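PDB 3RJA: carbohydrate oxidase from Microdochium nivale, which oxidises the C1 hydroxyl of mono-, oligo- and polysaccharides to lactones, using FAD and reducing molecular oxygen to hydrogen peroxide. Local coordinates for residues 218-223 against 255-260; 225-230 against 336-341; 232-237 against 328-333. All blocks are in the same frame, centred on the assembly; numbering follows the deposited sequence.

Contact 1. Residues 218-223 against 255-260; sequences LNWKNK and GNPGIE. With NAG (2-acetamido-2-deoxy-beta-D-glucopyranose), chain C.
Leu218 and Pro257 meet where two antiparallel neighbours, strands 211-217 and 258-264 of the eight-stranded sheet, run out into loops. Leu218 N donates to Pro257 O (3.0 Å, N-H...O angle 163°), adding one more backbone bond just beyond the end of strand 211-217. The packed side lies beside this bond. Chi1 of Leu218 (-67°) sets CG beside the backbone N. Its CD1 lies 3.8 Å from Pro257 CB, and its CD2 meets Ile259 CD1, the two side chains crossing at about a right angle. CD1 also rests over one face of the Trp220 indole, offset toward the rim. Trp220 in turn brings CE3 to 3.8 Å from Pro257 CG. Leucine suits its place because its two methyls meet Pro257 and Ile259 separately, and proline because it offers CB to Leu218 and CG to Trp220. Ile249 of strand 245-251 backs both Leu218 and Trp220.

The other side is wet. One water accepts from Asn219 N and donates to Pro257 O and Asn256 OD1, so that carbonyl takes two donors; another donates to both Trp220 O and Gly255 O. Gly255 adopts a positive phi that a side chain would hinder. Farther out, Asn222 is the N-cap of helix 223-239, its OD1 accepting from Ser225 N, while its ND2 is bonded covalently to C1 of the N-acetylglucosamine at 1.4 Å.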
loop_
_atom_site.group_PDB
_atom_site.type_symbol
_atom_site.label_atom_id
_atom_site.label_comp_id
_atom_site.label_asym_id
_atom_site.label_seq_id
_atom_site.Cartn_x
_atom_site.Cartn_y
_atom_site.Cartn_z
ATOM N N LEU A 218 0.726 -25.562 -4.578
ATOM C CA LEU A 218 0.707 -26.232 -3.286
ATOM C C LEU A 218 -0.077 -27.531 -3.307
ATOM O O LEU A 218 0.269 -28.469 -2.596
ATOM C CB LEU A 218 0.176 -25.311 -2.179
ATOM C CG LEU A 218 1.118 -24.132 -1.906
ATOM C CD1 LEU A 218 0.404 -23.013 -1.134
ATOM C CD2 LEU A 218 2.364 -24.651 -1.155
ATOM N N ASN A 219 -1.122 -27.560 -4.130
ATOM C CA ASN A 219 -2.113 -28.635 -4.152
ATOM C C ASN A 219 -2.730 -29.024 -2.799
ATOM O O ASN A 219 -2.812 -30.205 -2.486
ATOM C CB ASN A 219 -1.573 -29.855 -4.905
ATOM C CG ASN A 219 -1.271 -29.536 -6.346
ATOM O OD1 ASN A 219 -2.118 -28.994 -7.051
ATOM N ND2 ASN A 219 -0.064 -29.833 -6.788
ATOM N N TRP A 220 -3.162 -28.025 -2.013
ATOM C CA TRP A 220 -3.922 -28.277 -0.787
ATOM C C TRP A 220 -5.397 -28.530 -1.159
ATOM O O TRP A 220 -6.156 -27.580 -1.400
ATOM C CB TRP A 220 -3.794 -27.101 0.202
ATOM C CG TRP A 220 -2.388 -26.784 0.625
ATOM C CD1 TRP A 220 -1.302 -27.610 0.553
ATOM C CD2 TRP A 220 -1.913 -25.547 1.171
ATOM N NE1 TRP A 220 -0.179 -26.975 1.025
ATOM C CE2 TRP A 220 -0.526 -25.708 1.425
ATOM C CE3 TRP A 220 -2.527 -24.324 1.495
ATOM C CZ2 TRP A 220 0.260 -24.686 1.983
ATOM C CZ3 TRP A 220 -1.752 -23.315 2.045
ATOM C CH2 TRP A 220 -0.364 -23.497 2.276
ATOM N N LYS A 221 -5.780 -29.803 -1.231
ATOM C CA LYS A 221 -7.113 -30.205 -1.690
ATOM C C LYS A 221 -8.120 -30.277 -0.562
ATOM O O LYS A 221 -9.308 -30.431 -0.818
ATOM C CB LYS A 221 -7.065 -31.575 -2.401
ATOM C CG LYS A 221 -6.080 -31.686 -3.587
ATOM C CD LYS A 221 -6.259 -30.521 -4.555
ATOM C CE LYS A 221 -5.532 -30.760 -5.861
ATOM N NZ LYS A 221 -5.442 -29.476 -6.609
ATOM N N ASN A 222 -7.666 -30.173 0.687
ATOM C CA ASN A 222 -8.594 -30.211 1.813
ATOM C C ASN A 222 -8.109 -29.447 3.035
ATOM O O ASN A 222 -6.954 -29.012 3.087
ATOM C CB ASN A 222 -8.942 -31.658 2.189
ATOM C CG ASN A 222 -7.716 -32.480 2.579
ATOM O OD1 ASN A 222 -6.839 -32.015 3.324
ATOM N ND2 ASN A 222 -7.657 -33.717 2.082
ATOM N N LYS A 223 -9.004 -29.291 4.004
ATOM C CA LYS A 223 -8.722 -28.546 5.220
ATOM C C LYS A 223 -7.433 -28.993 5.892
ATOM O O LYS A 223 -6.613 -28.145 6.294
ATOM C CB LYS A 223 -9.898 -28.640 6.208
ATOM C CG LYS A 223 -11.113 -27.784 5.816
ATOM C CD LYS A 223 -12.290 -28.171 6.702
ATOM C CE LYS A 223 -13.603 -27.613 6.243
ATOM N NZ LYS A 223 -14.469 -27.357 7.416
ATOM N N GLY A 255 -9.306 -22.226 -4.679
ATOM C CA GLY A 255 -8.891 -23.561 -4.259
ATOM C C GLY A 255 -7.611 -24.051 -4.900
ATOM O O GLY A 255 -7.308 -25.235 -4.824
ATOM N N ASN A 256 -6.866 -23.149 -5.535
ATOM C CA ASN A 256 -5.575 -23.486 -6.143
ATOM C C ASN A 256 -4.433 -22.660 -5.532
ATOM O O ASN A 256 -3.734 -21.923 -6.242
ATOM C CB ASN A 256 -5.632 -23.294 -7.671
ATOM C CG ASN A 256 -4.442 -23.924 -8.404
ATOM O OD1 ASN A 256 -3.835 -24.896 -7.938
ATOM N ND2 ASN A 256 -4.107 -23.362 -9.558
ATOM N N PRO A 257 -4.213 -22.781 -4.205
ATOM C CA PRO A 257 -3.152 -21.936 -3.630
ATOM C C PRO A 257 -1.718 -22.207 -4.171
ATOM O O PRO A 257 -1.361 -23.340 -4.562
ATOM C CB PRO A 257 -3.218 -22.253 -2.128
ATOM C CG PRO A 257 -3.791 -23.634 -2.048
ATOM C CD PRO A 257 -4.791 -23.701 -3.199
ATOM N N GLY A 258 -0.907 -21.159 -4.191
ATOM C CA GLY A 258 0.472 -21.302 -4.606
ATOM C C GLY A 258 1.352 -20.409 -3.755
ATOM O O GLY A 258 0.879 -19.428 -3.193
ATOM N N ILE A 259 2.623 -20.771 -3.636
ATOM C CA ILE A 259 3.618 -19.823 -3.180
ATOM C C ILE A 259 4.133 -19.049 -4.400
ATOM O O ILE A 259 4.462 -19.654 -5.421
ATOM C CB ILE A 259 4.777 -20.537 -2.443
ATOM C CG1 ILE A 259 4.309 -21.003 -1.048
ATOM C CG2 ILE A 259 6.012 -19.657 -2.393
ATOM C CD1 ILE A 259 5.296 -21.980 -0.307
ATOM N N GLU A 260 4.186 -17.722 -4.305
ATOM C CA GLU A 260 4.966 -16.950 -5.284
ATOM C C GLU A 260 6.004 -16.125 -4.561
ATOM O O GLU A 260 5.740 -15.560 -3.499
ATOM C CB GLU A 260 4.133 -15.933 -6.083
ATOM C CG GLU A 260 2.715 -16.253 -6.371
ATOM C CD GLU A 260 2.018 -15.039 -7.002
ATOM O OE1 GLU A 260 1.068 -14.516 -6.397
ATOM O OE2 GLU A 260 2.469 -14.584 -8.072
HETATM C C1 NAG C . -6.579 -34.617 2.393
HETATM C C2 NAG C . -7.207 -35.930 2.838
HETATM C C3 NAG C . -6.115 -36.797 3.424
HETATM C C4 NAG C . -5.025 -36.982 2.382
HETATM C C5 NAG C . -4.615 -35.672 1.694
HETATM C C6 NAG C . -3.849 -35.996 0.425
HETATM C C7 NAG C . -8.110 -35.834 5.106
HETATM C C8 NAG C . -9.325 -35.630 5.965
HETATM N N2 NAG C . -8.289 -35.745 3.790
HETATM O O3 NAG C . -6.623 -38.058 3.803
HETATM O O4 NAG C . -3.929 -37.560 3.054
HETATM O O5 NAG C . -5.728 -34.886 1.310
HETATM O O6 NAG C . -4.001 -37.373 0.186
HETATM O O7 NAG C . -7.017 -36.068 5.617
HETATM O O HOH W 1 -3.089 -28.027 -9.158
HETATM O O HOH W 2 -2.802 -25.437 -5.512
HETATM O O HOH W 3 -8.284 -26.647 -2.497
#

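Contact 2. Residues 225-230 against 336-341; sequences SALKGI and NFVDYY. With NAG (2-acetamido-2-deoxy-beta-D-glucopyranose), chain C.
Val338 projects from helix 332-345 between Ala226, Leu227 and Ile230 of helix 223-239, and with Lys223 one turn earlier these form the four-residue pocket of a knobs-into-holes contact. The two segments run largely antiparallel, at 139° between their directions, with a closest axis approach of 9.9 Å.

The apolar contacts divide between the two valine methyls. CG1, anti to the backbone N (chi1 171°), reaches Ala226 CB at 4.0 Å. CG2 takes the larger partners: Ile230 CD1 at 3.8 Å, the side chains sliding past each other in opposite directions, and Leu227 CD1 at 4.1 Å, crossing obliquely. The small alanine gives the knob room near the backbone, while the longer leucine and isoleucine extend across the gap. Ile230 CD1 also approaches Phe337 CE1, more loosely, at 4.4 Å.

Polar interactions lie around this apolar strip: Asp339, next in sequence to Val338, forms a salt bridge with Lys223, and Tyr341 OH bonds to both Asp251 of strand 245-251 and Tyr355. Among the aromatic ones, Phe337 and Tyr341 each meet Tyr355 edge-to-face. In the fold, helix 332-345 is thus wedged between helix 223-239 and helix 403-414, whose Trp409 stacks on Phe337 and Tyr340, while Phe337 and Tyr341 pack on strand 352-359 of the large antiparallel sheet.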
loop_
_atom_site.group_PDB
_atom_site.type_symbol
_atom_site.label_atom_id
_atom_site.label_comp_id
_atom_site.label_asym_id
_atom_site.label_seq_id
_atom_site.Cartn_x
_atom_site.Cartn_y
_atom_site.Cartn_z
ATOM N N SER A 225 -4.640 -30.639 4.804
ATOM C CA SER A 225 -3.441 -30.235 4.071
ATOM C C SER A 225 -3.182 -28.726 4.189
ATOM O O SER A 225 -2.027 -28.291 4.407
ATOM C CB SER A 225 -3.554 -30.639 2.593
ATOM O OG SER A 225 -3.802 -32.033 2.448
ATOM N N ALA A 226 -4.246 -27.923 4.055
ATOM C CA ALA A 226 -4.117 -26.466 4.152
ATOM C C ALA A 226 -3.661 -26.019 5.548
ATOM O O ALA A 226 -2.843 -25.101 5.680
ATOM C CB ALA A 226 -5.436 -25.787 3.783
ATOM N N LEU A 227 -4.197 -26.674 6.575
ATOM C CA LEU A 227 -3.863 -26.399 7.971
ATOM C C LEU A 227 -2.380 -26.709 8.235
ATOM O O LEU A 227 -1.656 -25.888 8.824
ATOM C CB LEU A 227 -4.743 -27.289 8.838
ATOM C CG LEU A 227 -5.439 -26.913 10.146
ATOM C CD1 LEU A 227 -5.975 -25.503 10.163
ATOM C CD2 LEU A 227 -6.564 -27.945 10.412
ATOM N N LYS A 228 -1.928 -27.882 7.776
ATOM C CA LYS A 228 -0.524 -28.277 7.912
ATOM C C LYS A 228 0.411 -27.408 7.068
ATOM O O LYS A 228 1.543 -27.178 7.459
ATOM C CB LYS A 228 -0.311 -29.746 7.520
ATOM C CG LYS A 228 -0.894 -30.796 8.472
ATOM C CD LYS A 228 -0.476 -32.214 7.997
ATOM C CE LYS A 228 -1.559 -33.305 8.198
ATOM N NZ LYS A 228 -2.001 -33.496 9.622
ATOM N N GLY A 229 -0.048 -26.960 5.898
ATOM C CA GLY A 229 0.803 -26.190 5.003
ATOM C C GLY A 229 1.015 -24.778 5.533
ATOM O O GLY A 229 2.134 -24.293 5.584
ATOM N N ILE A 230 -0.065 -24.130 5.950
ATOM C CA ILE A 230 0.037 -22.810 6.534
ATOM C C ILE A 230 0.875 -22.827 7.818
ATOM O O ILE A 230 1.645 -21.896 8.044
ATOM C CB ILE A 230 -1.353 -22.159 6.789
ATOM C CG1 ILE A 230 -2.075 -21.935 5.456
ATOM C CG2 ILE A 230 -1.187 -20.818 7.607
ATOM C CD1 ILE A 230 -3.594 -21.807 5.585
ATOM N N ASN A 336 -10.072 -21.599 11.990
ATOM C CA ASN A 336 -11.277 -20.886 11.562
ATOM C C ASN A 336 -11.069 -20.387 10.142
ATOM O O ASN A 336 -11.977 -20.450 9.331
ATOM C CB ASN A 336 -11.576 -19.688 12.484
ATOM C CG ASN A 336 -11.895 -20.105 13.904
ATOM O OD1 ASN A 336 -12.165 -21.277 14.155
ATOM N ND2 ASN A 336 -11.863 -19.151 14.846
ATOM N N PHE A 337 -9.867 -19.904 9.844
ATOM C CA PHE A 337 -9.557 -19.401 8.503
ATOM C C PHE A 337 -9.798 -20.481 7.438
ATOM O O PHE A 337 -10.463 -20.245 6.436
ATOM C CB PHE A 337 -8.107 -18.891 8.434
ATOM C CG PHE A 337 -7.694 -18.414 7.064
ATOM C CD1 PHE A 337 -7.176 -19.303 6.122
ATOM C CD2 PHE A 337 -7.810 -17.083 6.723
ATOM C CE1 PHE A 337 -6.779 -18.875 4.850
ATOM C CE2 PHE A 337 -7.419 -16.644 5.448
ATOM C CZ PHE A 337 -6.902 -17.541 4.521
ATOM N N VAL A 338 -9.232 -21.665 7.670
ATOM C CA VAL A 338 -9.338 -22.801 6.750
ATOM C C VAL A 338 -10.771 -23.377 6.651
ATOM O O VAL A 338 -11.185 -23.785 5.558
ATOM C CB VAL A 338 -8.276 -23.876 7.096
ATOM C CG1 VAL A 338 -8.490 -25.161 6.295
ATOM C CG2 VAL A 338 -6.840 -23.304 6.820
ATOM N N ASP A 339 -11.510 -23.394 7.772
ATOM C CA ASP A 339 -12.939 -23.781 7.764
ATOM C C ASP A 339 -13.732 -22.924 6.753
ATOM O O ASP A 339 -14.425 -23.455 5.873
ATOM C CB ASP A 339 -13.544 -23.669 9.174
ATOM C CG ASP A 339 -13.233 -24.896 10.063
ATOM O OD1 ASP A 339 -12.790 -25.952 9.566
ATOM O OD2 ASP A 339 -13.446 -24.800 11.280
ATOM N N TYR A 340 -13.578 -21.596 6.868
ATOM C CA TYR A 340 -14.239 -20.633 5.989
ATOM C C TYR A 340 -13.746 -20.767 4.554
ATOM O O TYR A 340 -14.526 -20.755 3.618
ATOM C CB TYR A 340 -13.939 -19.217 6.514
ATOM C CG TYR A 340 -14.917 -18.145 6.077
ATOM C CD1 TYR A 340 -14.732 -17.440 4.888
ATOM C CD2 TYR A 340 -16.025 -17.836 6.863
ATOM C CE1 TYR A 340 -15.643 -16.438 4.492
ATOM C CE2 TYR A 340 -16.918 -16.837 6.501
ATOM C CZ TYR A 340 -16.719 -16.142 5.311
ATOM O OH TYR A 340 -17.619 -15.170 4.948
ATOM N N TYR A 341 -12.433 -20.900 4.391
ATOM C CA TYR A 341 -11.807 -21.106 3.078
ATOM C C TYR A 341 -12.582 -22.178 2.298
ATOM O O TYR A 341 -13.014 -21.944 1.150
ATOM C CB TYR A 341 -10.377 -21.589 3.313
ATOM C CG TYR A 341 -9.418 -21.597 2.158
ATOM C CD1 TYR A 341 -9.828 -21.350 0.827
ATOM C CD2 TYR A 341 -8.063 -21.863 2.395
ATOM C CE1 TYR A 341 -8.896 -21.370 -0.231
ATOM C CE2 TYR A 341 -7.147 -21.894 1.355
ATOM C CZ TYR A 341 -7.553 -21.649 0.052
ATOM O OH TYR A 341 -6.587 -21.642 -0.935
HETATM C C1 NAG C . -6.579 -34.617 2.393
HETATM C C2 NAG C . -7.207 -35.930 2.838
HETATM C C3 NAG C . -6.115 -36.797 3.424
HETATM C C4 NAG C . -5.025 -36.982 2.382
HETATM C C5 NAG C . -4.615 -35.672 1.694
HETATM C C6 NAG C . -3.849 -35.996 0.425
HETATM C C7 NAG C . -8.110 -35.834 5.106
HETATM C C8 NAG C . -9.325 -35.630 5.965
HETATM N N2 NAG C . -8.289 -35.745 3.790
HETATM O O3 NAG C . -6.623 -38.058 3.803
HETATM O O4 NAG C . -3.929 -37.560 3.054
HETATM O O5 NAG C . -5.728 -34.886 1.310
HETATM O O6 NAG C . -4.001 -37.373 0.186
HETATM O O7 NAG C . -7.017 -36.068 5.617
#

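Contact 3. Residues 232-237 against 328-333. With ZN (zinc ion), chain F.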
loop_
_atom_site.group_PDB
_atom_site.type_symbol
_atom_site.label_atom_id
_atom_site.label_comp_id
_atom_site.label_asym_id
_atom_site.label_seq_id
_atom_site.Cartn_x
_atom_site.Cartn_y
_atom_site.Cartn_z
ATOM N N ALA A 232 3.334 -24.893 8.417
ATOM C CA ALA A 232 4.718 -25.095 7.967
ATOM C C ALA A 232 5.320 -23.801 7.408
ATOM O O ALA A 232 6.491 -23.498 7.618
ATOM C CB ALA A 232 4.786 -26.240 6.908
ATOM N N VAL A 233 4.510 -23.025 6.702
ATOM C CA VAL A 233 5.017 -21.773 6.126
ATOM C C VAL A 233 5.292 -20.778 7.253
ATOM O O VAL A 233 6.301 -20.080 7.213
ATOM C CB VAL A 233 4.068 -21.193 5.062
ATOM C CG1 VAL A 233 4.603 -19.826 4.528
ATOM C CG2 VAL A 233 3.863 -22.213 3.901
ATOM N N GLU A 234 4.450 -20.751 8.292
ATOM C CA GLU A 234 4.705 -19.799 9.370
ATOM C C GLU A 234 6.012 -20.127 10.079
ATOM O O GLU A 234 6.777 -19.197 10.432
ATOM C CB GLU A 234 3.565 -19.671 10.378
ATOM C CG GLU A 234 3.972 -18.701 11.522
ATOM C CD GLU A 234 2.824 -18.266 12.418
ATOM O OE1 GLU A 234 1.694 -18.063 11.879
ATOM O OE2 GLU A 234 3.046 -18.108 13.667
ATOM N N ASP A 235 6.282 -21.430 10.257
ATOM C CA ASP A 235 7.521 -21.878 10.909
ATOM C C ASP A 235 8.736 -21.386 10.143
ATOM O O ASP A 235 9.687 -20.835 10.727
ATOM C CB ASP A 235 7.608 -23.428 10.999
ATOM C CG ASP A 235 6.609 -24.026 11.976
ATOM O OD1 ASP A 235 6.143 -23.312 12.884
ATOM O OD2 ASP A 235 6.297 -25.232 11.843
ATOM N N TYR A 236 8.720 -21.649 8.840
ATOM C CA TYR A 236 9.826 -21.284 7.972
ATOM C C TYR A 236 9.983 -19.755 7.998
ATOM O O TYR A 236 11.098 -19.227 8.126
ATOM C CB TYR A 236 9.565 -21.813 6.552
ATOM C CG TYR A 236 10.623 -21.416 5.547
ATOM C CD1 TYR A 236 11.864 -22.088 5.485
ATOM C CD2 TYR A 236 10.380 -20.396 4.625
ATOM C CE1 TYR A 236 12.841 -21.721 4.535
ATOM C CE2 TYR A 236 11.330 -20.044 3.664
ATOM C CZ TYR A 236 12.557 -20.702 3.621
ATOM O OH TYR A 236 13.500 -20.306 2.690
ATOM N N ALA A 237 8.861 -19.045 7.916
ATOM C CA ALA A 237 8.886 -17.579 7.949
ATOM C C ALA A 237 9.509 -17.091 9.271
ATOM O O ALA A 237 10.442 -16.269 9.274
ATOM C CB ALA A 237 7.464 -17.016 7.767
ATOM N N SER A 328 0.726 -13.915 14.675
ATOM C CA SER A 328 0.773 -15.334 14.325
ATOM C C SER A 328 -0.575 -15.757 13.849
ATOM O O SER A 328 -1.593 -15.297 14.386
ATOM C CB SER A 328 1.085 -16.197 15.554
ATOM O OG SER A 328 1.081 -17.581 15.182
ATOM N N ILE A 329 -0.623 -16.692 12.911
ATOM C CA ILE A 329 -1.950 -17.224 12.549
ATOM C C ILE A 329 -2.270 -18.551 13.294
ATOM O O ILE A 329 -3.379 -19.092 13.196
ATOM C CB ILE A 329 -2.116 -17.378 11.005
ATOM C CG1 ILE A 329 -3.613 -17.339 10.619
ATOM C CG2 ILE A 329 -1.389 -18.630 10.516
ATOM C CD1 ILE A 329 -3.898 -17.319 9.102
ATOM N N LYS A 330 -1.287 -19.078 14.016
ATOM C CA LYS A 330 -1.439 -20.392 14.695
ATOM C C LYS A 330 -2.649 -20.461 15.648
ATOM O O LYS A 330 -3.049 -19.465 16.261
ATOM C CB LYS A 330 -0.142 -20.798 15.421
ATOM C CG LYS A 330 1.014 -21.078 14.473
ATOM C CD LYS A 330 2.304 -21.342 15.246
ATOM C CE LYS A 330 3.439 -21.649 14.286
ATOM N NZ LYS A 330 4.703 -21.957 15.002
ATOM N N GLY A 331 -3.240 -21.641 15.746
ATOM C CA GLY A 331 -4.254 -21.904 16.767
ATOM C C GLY A 331 -5.640 -21.952 16.165
ATOM O O GLY A 331 -5.850 -22.457 15.055
ATOM N N ASP A 332 -6.599 -21.406 16.889
ATOM C CA ASP A 332 -7.949 -21.370 16.369
ATOM C C ASP A 332 -8.094 -20.453 15.157
ATOM O O ASP A 332 -8.975 -20.688 14.330
ATOM C CB ASP A 332 -8.935 -21.011 17.469
ATOM C CG ASP A 332 -9.213 -22.183 18.392
ATOM O OD1 ASP A 332 -8.974 -23.341 17.979
ATOM O OD2 ASP A 332 -9.660 -21.947 19.529
ATOM N N ALA A 333 -7.219 -19.449 15.043
ATOM C CA ALA A 333 -7.241 -18.504 13.914
ATOM C C ALA A 333 -7.106 -19.225 12.568
ATOM O O ALA A 333 -7.946 -19.068 11.674
ATOM C CB ALA A 333 -6.156 -17.427 14.071
HETATM ZN ZN ZN F . 5.163 -25.964 13.315
#
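The carboxylate of Glu234 grips the Ser328-Ile329 corner with both oxygens. OE2 accepts from Ser328 OG at a short 2.5 Å, and OE1 from Ile329 N at 2.9 Å with a nearly straight N-H...O angle of 165°; each oxygen uses its syn lone pair. Glutamate has the length for this: CG is anti to the backbone N (chi1 177°) and the chain continues extended, carrying the carboxylate from the helix to the loop. Ser328 OG donates to Glu234 and, through its oxygen, also accepts from Lys330 N (3.0 Å), forming an ST turn. Further donors, Trp384 NE1 to OE1 and Arg238 NH2 to OE2, satisfy the buried carboxylate and would probably stabilise its negative charge.

Asp235 carries a second polar site. Its OD1 forms a salt bridge with Lys330 NZ at 2.9 Å, the ammonium lying nearly on the C-O line, while OD2 binds a zinc ion at 2.0 Å, which Glu231 OE2 also ligates. Lys330 spans from the loop to this site as an extended chain.

Aliphatic groups lie alongside the Glu234 carboxylate, Lys330 CE 3.6 Å from OE2 and Ile329 CG2 3.4 Å from OE1. Apolar packing comes from Ile329 against Ile230 and Trp384. The contact ties helix 223-239 to the turn between strand 318-326 and helix 332-345; Trp384 of strand 384-392 touches both Val233 and Ile329.

The 218-223 segment of contact 1 leads into helix 223-239 through its N-cap, Asn222; contacts 2 and 3 use the helix itself, its first turns and its later ones. Contact 2 joins it to helix 332-345, contact 3 to the loop before that helix, and they meet where Ile230 CG2 packs against Ile329 CG2. Contacts 1 and 2 touch through Trp220 on Gly229, whose lack of a side chain lets the indole come close. Their chemistry differs with depth. Contact 2 is buried and wholly apolar between its segments; contact 1, partly buried, mixes a hydrophobic cluster with a backbone hydrogen bond and bridging waters, the glycan lying beyond on Asn222; contact 3, also partly buried, relies on carboxylates, a lysine and zinc.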